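Long-range contacts in PBP5 (Haemophilus influenzae, PDB 3A3J), which removes the terminal D-alanine from cell-wall peptide precursors, acting as a serine-type D-alanyl-D-alanine carboxypeptidase of the peptidase S11 family: residues A[13-18]-A[224-229]; A[61-66]-A[104-109]. All coordinates share one frame; numbering follows the deposited sequence.

Contact 1 (A[13-18]-A[224-229]); sequences VLMDYN and RLISVV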
ATOM      1  N   VAL A  13       9.955   7.672  -0.990  1.00 30.02           N
ATOM      2  CA  VAL A  13       9.978   6.903   0.212  1.00 31.53           C
ATOM      3  C   VAL A  13      10.250   5.491  -0.265  1.00 30.94           C
ATOM      4  O   VAL A  13       9.859   5.151  -1.398  1.00 28.61           O
ATOM      5  CB  VAL A  13       8.609   6.967   0.970  1.00 33.39           C
ATOM      6  CG1 VAL A  13       7.704   5.880   0.498  1.00 32.78           C
ATOM      7  CG2 VAL A  13       8.817   6.745   2.426  1.00 37.93           C
ATOM      8  N   LEU A  14      10.941   4.682   0.557  1.00 29.46           N
ATOM      9  CA  LEU A  14      11.050   3.266   0.289  1.00 29.21           C
ATOM     10  C   LEU A  14      10.616   2.584   1.589  1.00 31.17           C
ATOM     11  O   LEU A  14      11.018   3.051   2.678  1.00 31.82           O
ATOM     12  CB  LEU A  14      12.525   2.893   0.051  1.00 29.14           C
ATOM     13  CG  LEU A  14      12.820   1.370  -0.097  1.00 28.23           C
ATOM     14  CD1 LEU A  14      12.080   0.861  -1.378  1.00 26.81           C
ATOM     15  CD2 LEU A  14      14.329   1.019  -0.242  1.00 30.05           C
ATOM     16  N   MET A  15       9.872   1.476   1.532  1.00 30.75           N
ATOM     17  CA  MET A  15       9.315   0.940   2.764  1.00 31.09           C
ATOM     18  C   MET A  15       9.159  -0.551   2.578  1.00 30.87           C
ATOM     19  O   MET A  15       8.776  -0.980   1.504  1.00 32.98           O
ATOM     20  CB  MET A  15       7.954   1.637   3.084  1.00 32.11           C
ATOM     21  CG  MET A  15       7.005   0.820   3.964  1.00 33.34           C
ATOM     22  SD  MET A  15       5.230   1.368   4.083  1.00 36.38           S
ATOM     23  CE  MET A  15       4.360   0.001   3.412  1.00 31.74           C
ATOM     24  N   ASP A  16       9.472  -1.349   3.587  1.00 29.49           N
ATOM     25  CA  ASP A  16       9.211  -2.770   3.562  1.00 29.94           C
ATOM     26  C   ASP A  16       7.719  -2.978   3.747  1.00 31.02           C
ATOM     27  O   ASP A  16       7.122  -2.446   4.695  1.00 29.46           O
ATOM     28  CB  ASP A  16       9.944  -3.501   4.726  1.00 30.14           C
ATOM     29  CG  ASP A  16       9.724  -4.990   4.697  1.00 32.58           C
ATOM     30  OD1 ASP A  16      10.515  -5.762   4.060  1.00 39.43           O
ATOM     31  OD2 ASP A  16       8.710  -5.420   5.237  1.00 35.94           O
ATOM     32  N   TYR A  17       7.125  -3.772   2.864  1.00 31.40           N
ATOM     33  CA  TYR A  17       5.670  -3.994   2.885  1.00 30.53           C
ATOM     34  C   TYR A  17       5.290  -4.714   4.198  1.00 32.45           C
ATOM     35  O   TYR A  17       4.199  -4.534   4.755  1.00 32.27           O
ATOM     36  CB  TYR A  17       5.305  -4.879   1.722  1.00 27.71           C
ATOM     37  CG  TYR A  17       3.929  -5.533   1.781  1.00 28.26           C
ATOM     38  CD1 TYR A  17       2.724  -4.761   1.609  1.00 28.19           C
ATOM     39  CD2 TYR A  17       3.809  -6.899   1.984  1.00 25.72           C
ATOM     40  CE1 TYR A  17       1.446  -5.372   1.641  1.00 24.77           C
ATOM     41  CE2 TYR A  17       2.552  -7.517   2.059  1.00 28.30           C
ATOM     42  CZ  TYR A  17       1.380  -6.744   1.869  1.00 27.77           C
ATOM     43  OH  TYR A  17       0.194  -7.391   1.914  1.00 29.55           O
ATOM     44  N   ASN A  18       6.182  -5.572   4.681  1.00 33.47           N
ATOM     45  CA  ASN A  18       5.724  -6.531   5.664  1.00 33.97           C
ATOM     46  C   ASN A  18       5.832  -5.991   7.047  1.00 34.23           C
ATOM     47  O   ASN A  18       5.038  -6.331   7.871  1.00 35.02           O
ATOM     48  CB  ASN A  18       6.444  -7.832   5.549  1.00 34.06           C
ATOM     49  CG  ASN A  18       5.865  -8.710   4.495  1.00 32.26           C
ATOM     50  OD1 ASN A  18       6.503  -8.980   3.502  1.00 36.30           O
ATOM     51  ND2 ASN A  18       4.689  -9.200   4.710  1.00 30.57           N
ATOM     52  N   ARG A 224       9.146  -8.017   0.397  1.00 33.81           N
ATOM     53  CA  ARG A 224       8.416  -7.105  -0.502  1.00 31.83           C
ATOM     54  C   ARG A 224       8.701  -5.683  -0.156  1.00 29.90           C
ATOM     55  O   ARG A 224       8.558  -5.288   0.984  1.00 29.87           O
ATOM     56  CB  ARG A 224       6.889  -7.341  -0.552  1.00 31.16           C
ATOM     57  CG  ARG A 224       6.212  -6.314  -1.573  1.00 32.26           C
ATOM     58  CD  ARG A 224       4.741  -6.514  -1.700  1.00 28.35           C
ATOM     59  NE  ARG A 224       4.401  -7.736  -2.419  1.00 29.86           N
ATOM     60  CZ  ARG A 224       4.243  -7.776  -3.727  1.00 31.36           C
ATOM     61  NH1 ARG A 224       4.512  -6.677  -4.427  1.00 30.16           N
ATOM     62  NH2 ARG A 224       3.924  -8.900  -4.337  1.00 33.79           N
ATOM     63  N   LEU A 225       9.110  -4.909  -1.144  1.00 29.09           N
ATOM     64  CA  LEU A 225       9.277  -3.475  -0.946  1.00 27.64           C
ATOM     65  C   LEU A 225       8.317  -2.635  -1.809  1.00 26.54           C
ATOM     66  O   LEU A 225       7.828  -3.092  -2.837  1.00 25.42           O
ATOM     67  CB  LEU A 225      10.708  -3.056  -1.300  1.00 27.77           C
ATOM     68  CG  LEU A 225      11.913  -3.742  -0.568  1.00 29.96           C
ATOM     69  CD1 LEU A 225      13.330  -3.232  -1.113  1.00 28.79           C
ATOM     70  CD2 LEU A 225      11.792  -3.574   0.960  1.00 23.64           C
ATOM     71  N   ILE A 226       8.119  -1.387  -1.403  1.00 25.02           N
ATOM     72  CA  ILE A 226       7.297  -0.508  -2.135  1.00 25.46           C
ATOM     73  C   ILE A 226       8.068   0.751  -2.176  1.00 26.66           C
ATOM     74  O   ILE A 226       8.515   1.202  -1.082  1.00 26.65           O
ATOM     75  CB  ILE A 226       5.957  -0.263  -1.351  1.00 25.44           C
ATOM     76  CG1 ILE A 226       5.144  -1.541  -1.373  1.00 22.98           C
ATOM     77  CG2 ILE A 226       5.184   0.935  -1.954  1.00 24.68           C
ATOM     78  CD1 ILE A 226       3.913  -1.414  -0.418  1.00 31.51           C
ATOM     79  N   SER A 227       8.258   1.335  -3.378  1.00 25.81           N
ATOM     80  CA  SER A 227       8.886   2.657  -3.466  1.00 25.39           C
ATOM     81  C   SER A 227       7.922   3.680  -4.011  1.00 26.18           C
ATOM     82  O   SER A 227       7.021   3.300  -4.767  1.00 26.90           O
ATOM     83  CB  SER A 227      10.079   2.588  -4.442  1.00 26.97           C
ATOM     84  OG  SER A 227       9.732   1.965  -5.736  1.00 25.97           O
ATOM     85  N   VAL A 228       8.173   4.965  -3.723  1.00 25.15           N
ATOM     86  CA  VAL A 228       7.405   6.014  -4.271  1.00 25.72           C
ATOM     87  C   VAL A 228       8.380   7.133  -4.582  1.00 26.01           C
ATOM     88  O   VAL A 228       9.136   7.515  -3.729  1.00 27.17           O
ATOM     89  CB  VAL A 228       6.266   6.566  -3.262  1.00 26.16           C
ATOM     90  CG1 VAL A 228       5.441   7.633  -3.929  1.00 25.39           C
ATOM     91  CG2 VAL A 228       5.368   5.419  -2.753  1.00 24.30           C
ATOM     92  N   VAL A 229       8.358   7.650  -5.812  1.00 23.80           N
ATOM     93  CA  VAL A 229       9.103   8.843  -6.142  1.00 23.85           C
ATOM     94  C   VAL A 229       8.146   9.899  -6.747  1.00 25.24           C
ATOM     95  O   VAL A 229       7.243   9.569  -7.530  1.00 24.24           O
ATOM     96  CB  VAL A 229      10.282   8.509  -7.166  1.00 23.33           C
ATOM     97  CG1 VAL A 229      11.175   7.410  -6.578  1.00 24.31           C
ATOM     98  CG2 VAL A 229       9.716   8.004  -8.539  1.00 23.24           C
TER
HETATM   99  O   HOH W   1       9.237  -7.813   3.127  1.00 35.36           O

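Contact 2 (A[61-66]-A[104-109]); sequences VTIGES and TVALAE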
ATOM      1  N   VAL A  61     -22.316  -1.494 -17.323  1.00 30.77           N
ATOM      2  CA  VAL A  61     -22.529  -0.114 -16.974  1.00 29.86           C
ATOM      3  C   VAL A  61     -22.777   0.677 -18.267  1.00 30.69           C
ATOM      4  O   VAL A  61     -22.016   0.529 -19.242  1.00 29.28           O
ATOM      5  CB  VAL A  61     -21.276   0.450 -16.305  1.00 28.72           C
ATOM      6  CG1 VAL A  61     -21.374   1.980 -15.989  1.00 28.52           C
ATOM      7  CG2 VAL A  61     -21.031  -0.296 -15.020  1.00 29.47           C
ATOM      8  N   THR A  62     -23.784   1.559 -18.261  1.00 30.54           N
ATOM      9  CA  THR A  62     -24.142   2.348 -19.473  1.00 30.17           C
ATOM     10  C   THR A  62     -23.314   3.564 -19.595  1.00 28.35           C
ATOM     11  O   THR A  62     -23.253   4.318 -18.678  1.00 27.99           O
ATOM     12  CB  THR A  62     -25.612   2.827 -19.380  1.00 30.05           C
ATOM     13  OG1 THR A  62     -26.414   1.673 -19.362  1.00 31.91           O
ATOM     14  CG2 THR A  62     -26.020   3.676 -20.620  1.00 32.45           C
ATOM     15  N   ILE A  63     -22.655   3.774 -20.717  1.00 28.68           N
ATOM     16  CA  ILE A  63     -21.859   4.969 -20.861  1.00 26.96           C
ATOM     17  C   ILE A  63     -22.778   6.129 -21.357  1.00 28.58           C
ATOM     18  O   ILE A  63     -23.395   6.024 -22.422  1.00 29.66           O
ATOM     19  CB  ILE A  63     -20.753   4.737 -21.924  1.00 26.97           C
ATOM     20  CG1 ILE A  63     -19.971   3.445 -21.668  1.00 27.84           C
ATOM     21  CG2 ILE A  63     -19.799   5.885 -21.976  1.00 22.56           C
ATOM     22  CD1 ILE A  63     -19.455   3.300 -20.215  1.00 28.59           C
ATOM     23  N   GLY A  64     -22.816   7.261 -20.672  1.00 28.82           N
ATOM     24  CA  GLY A  64     -23.648   8.373 -21.123  1.00 29.65           C
ATOM     25  C   GLY A  64     -22.702   9.520 -21.213  1.00 30.02           C
ATOM     26  O   GLY A  64     -21.495   9.297 -21.091  1.00 31.05           O
ATOM     27  N   GLU A  65     -23.184  10.732 -21.447  1.00 29.26           N
ATOM     28  CA  GLU A  65     -22.239  11.855 -21.693  1.00 31.13           C
ATOM     29  C   GLU A  65     -21.103  12.140 -20.632  1.00 31.56           C
ATOM     30  O   GLU A  65     -20.100  12.780 -20.951  1.00 31.87           O
ATOM     31  CB  GLU A  65     -22.989  13.159 -22.066  1.00 29.75           C
ATOM     32  CG  GLU A  65     -24.108  12.882 -23.066  1.00 33.40           C
ATOM     33  CD  GLU A  65     -24.646  14.085 -23.853  1.00 36.73           C
ATOM     34  OE1 GLU A  65     -24.107  15.210 -23.746  1.00 40.50           O
ATOM     35  OE2 GLU A  65     -25.632  13.865 -24.603  1.00 38.21           O
ATOM     36  N   SER A  66     -21.238  11.744 -19.379  1.00 31.78           N
ATOM     37  CA  SER A  66     -20.167  12.170 -18.412  1.00 32.43           C
ATOM     38  C   SER A  66     -19.024  11.129 -18.398  1.00 32.01           C
ATOM     39  O   SER A  66     -17.901  11.465 -18.164  1.00 33.64           O
ATOM     40  CB  SER A  66     -20.698  12.418 -16.997  1.00 32.06           C
ATOM     41  OG  SER A  66     -21.203  11.177 -16.538  1.00 33.91           O
ATOM     42  N   THR A 104     -12.841   5.955 -14.930  1.00 22.49           N
ATOM     43  CA  THR A 104     -13.003   6.197 -13.528  1.00 24.58           C
ATOM     44  C   THR A 104     -14.379   6.896 -13.214  1.00 26.19           C
ATOM     45  O   THR A 104     -15.036   6.646 -12.155  1.00 25.85           O
ATOM     46  CB  THR A 104     -11.900   7.042 -12.958  1.00 23.44           C
ATOM     47  OG1 THR A 104     -11.985   8.323 -13.523  1.00 29.61           O
ATOM     48  CG2 THR A 104     -10.545   6.496 -13.243  1.00 23.98           C
ATOM     49  N   VAL A 105     -14.771   7.816 -14.095  1.00 25.31           N
ATOM     50  CA  VAL A 105     -16.058   8.470 -13.975  1.00 24.80           C
ATOM     51  C   VAL A 105     -17.152   7.420 -14.121  1.00 26.92           C
ATOM     52  O   VAL A 105     -18.065   7.355 -13.272  1.00 27.19           O
ATOM     53  CB  VAL A 105     -16.195   9.563 -15.028  1.00 24.94           C
ATOM     54  CG1 VAL A 105     -17.659   9.966 -15.168  1.00 24.53           C
ATOM     55  CG2 VAL A 105     -15.327  10.760 -14.589  1.00 21.02           C
ATOM     56  N   ALA A 106     -17.044   6.554 -15.146  1.00 25.14           N
ATOM     57  CA  ALA A 106     -18.018   5.503 -15.270  1.00 25.85           C
ATOM     58  C   ALA A 106     -18.147   4.681 -13.981  1.00 27.86           C
ATOM     59  O   ALA A 106     -19.299   4.316 -13.579  1.00 27.58           O
ATOM     60  CB  ALA A 106     -17.721   4.594 -16.397  1.00 24.61           C
ATOM     61  N   LEU A 107     -17.006   4.281 -13.397  1.00 27.33           N
ATOM     62  CA  LEU A 107     -17.065   3.494 -12.124  1.00 27.96           C
ATOM     63  C   LEU A 107     -17.596   4.302 -10.927  1.00 26.63           C
ATOM     64  O   LEU A 107     -18.378   3.810 -10.163  1.00 27.24           O
ATOM     65  CB  LEU A 107     -15.718   2.869 -11.755  1.00 26.88           C
ATOM     66  CG  LEU A 107     -15.353   1.691 -12.642  1.00 30.46           C
ATOM     67  CD1 LEU A 107     -13.808   1.401 -12.647  1.00 27.39           C
ATOM     68  CD2 LEU A 107     -16.175   0.466 -12.327  1.00 25.81           C
ATOM     69  N   ALA A 108     -17.105   5.509 -10.738  1.00 26.58           N
ATOM     70  CA  ALA A 108     -17.566   6.302  -9.669  1.00 28.55           C
ATOM     71  C   ALA A 108     -19.125   6.400  -9.673  1.00 29.95           C
ATOM     72  O   ALA A 108     -19.781   6.277  -8.594  1.00 30.95           O
ATOM     73  CB  ALA A 108     -16.956   7.740  -9.749  1.00 26.71           C
ATOM     74  N   GLU A 109     -19.689   6.699 -10.845  1.00 29.65           N
ATOM     75  CA  GLU A 109     -21.150   6.812 -10.986  1.00 29.65           C
ATOM     76  C   GLU A 109     -21.822   5.472 -10.785  1.00 30.33           C
ATOM     77  O   GLU A 109     -22.881   5.388 -10.165  1.00 30.59           O
ATOM     78  CB  GLU A 109     -21.519   7.415 -12.345  1.00 29.09           C
ATOM     79  CG  GLU A 109     -20.913   8.831 -12.455  1.00 28.42           C
ATOM     80  CD  GLU A 109     -21.305   9.574 -13.712  1.00 29.86           C
ATOM     81  OE1 GLU A 109     -21.704   8.901 -14.656  1.00 31.13           O
ATOM     82  OE2 GLU A 109     -21.189  10.820 -13.760  1.00 29.15           O
TER

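Contact 1 (A[13-18]-A[224-229])
Val13 to Asp16 pair antiparallel with Leu225 to Val228, the strand axes 4.8 Å apart at closest. Val13–Val228 and Met15–Ile226 are hydrogen-bonded pairs, each closed by two N-H...O=C bonds. A fifth bond, from Tyr17 N to Arg224 O (2.8 Å), is nearly straight at 171° and carries the pairing past the strand end. Val13, Met15, Ile226 and Val228 share one face, where the first three touch helix 151-164. Met15 and Ile226 lie side by side, with Met15 CE 4.1 Å from Ile226 CD1. These are neighbouring strands of the five-stranded antiparallel sheet in the beta-lactamase-like domain, with helix 235-252 against the face of Leu225 and Ser227. On that face Leu14 CD1 reaches Ser227 CB at 4.0 Å. Tyr17 CG is anti to its backbone N (chi1 164°), and Arg224 CD sits over one ring face, 4.1 Å from the centroid, a CH-pi contact. Beyond the bend at chi3, Arg224 NH1 makes a salt bridge with Asp199 and a hydrogen bond with Ser216. Asp16 OD2 accepts from Asn18 N (2.6 Å) in an Asx turn, while OD1 bonds Thr255. A water accepts from Arg224 N and may donate to Asp16 OD1 or Asn18 OD1.

Contact 2 (A[61-66]-A[104-109])
Ser66 meets Glu109 tip to tip, and this polar pair joins the loop after strand 60-62 to helix 101-112. Glu109 can be followed outward from the helix. Its CB points toward the loop. CG stands anti to the carbonyl carbon (chi1 -61°), and the chain then runs extended, with chi2 at -175°. This carries the carboxylate out to the serine. CD ends 3.3 Å from Ser66 OG. OE2 accepts the hydrogen bond from Ser66 OG at 2.8 Å. The hydroxyl comes to the syn side of OE2, 18° out of the carboxylate plane. OE2 also lies 3.6 Å from Ser66 CB. Glu109 OE1 is also near, 3.0 Å from Ser66 OG, so OG faces both carboxylate oxygens. Val115, in helix 115-128, touches the Glu109 side chain.

One turn back along the helix, Val105 reaches the same loop residue through a methyl group. Its CG1, anti to the backbone N, lies 3.4 Å from Ser66 O. Phe72 also packs on Val105. Ala106 faces the strand and the start of the loop. Its CB is 4.4 Å from Ile63 CD1, a loose apolar touch, and its carbonyl O is 3.9 Å from Val61 CG1. Val61 also touches Leu91 of helix 88-98, so it contacts two helices.

Helix 101-112 follows closely on Ser99, a probable active-site residue, and its Thr104 touches Lys39, the probable proton acceptor. The contact thus packs strand 60-62 and the following loop on a helix beside the probable catalytic centre. Methyl groups make most of the touches, two of them against carbonyl oxygens. The one hydrogen bond between the segments, donated by Ser66 OG, may help to stabilise the negative charge of the carboxylate.

Both contacts lie in the D-alanyl-D-alanine carboxypeptidase region, but they do not touch. Their centres are 33 Å apart and their nearest atoms about 19 Å. In sequence, both segments of contact 2 fall between 13-18 and 224-229. Contact 1 belongs to the five-stranded sheet, and contact 2 to the more helical part. Each comes near a different element of the probable active site. The side chain of Val228 in contact 1 is about 9 Å from that of Lys202, a probable substrate-binding residue. In contact 2, the side chain of Val105 is about 9 Å from that of Lys39, the probable proton acceptor.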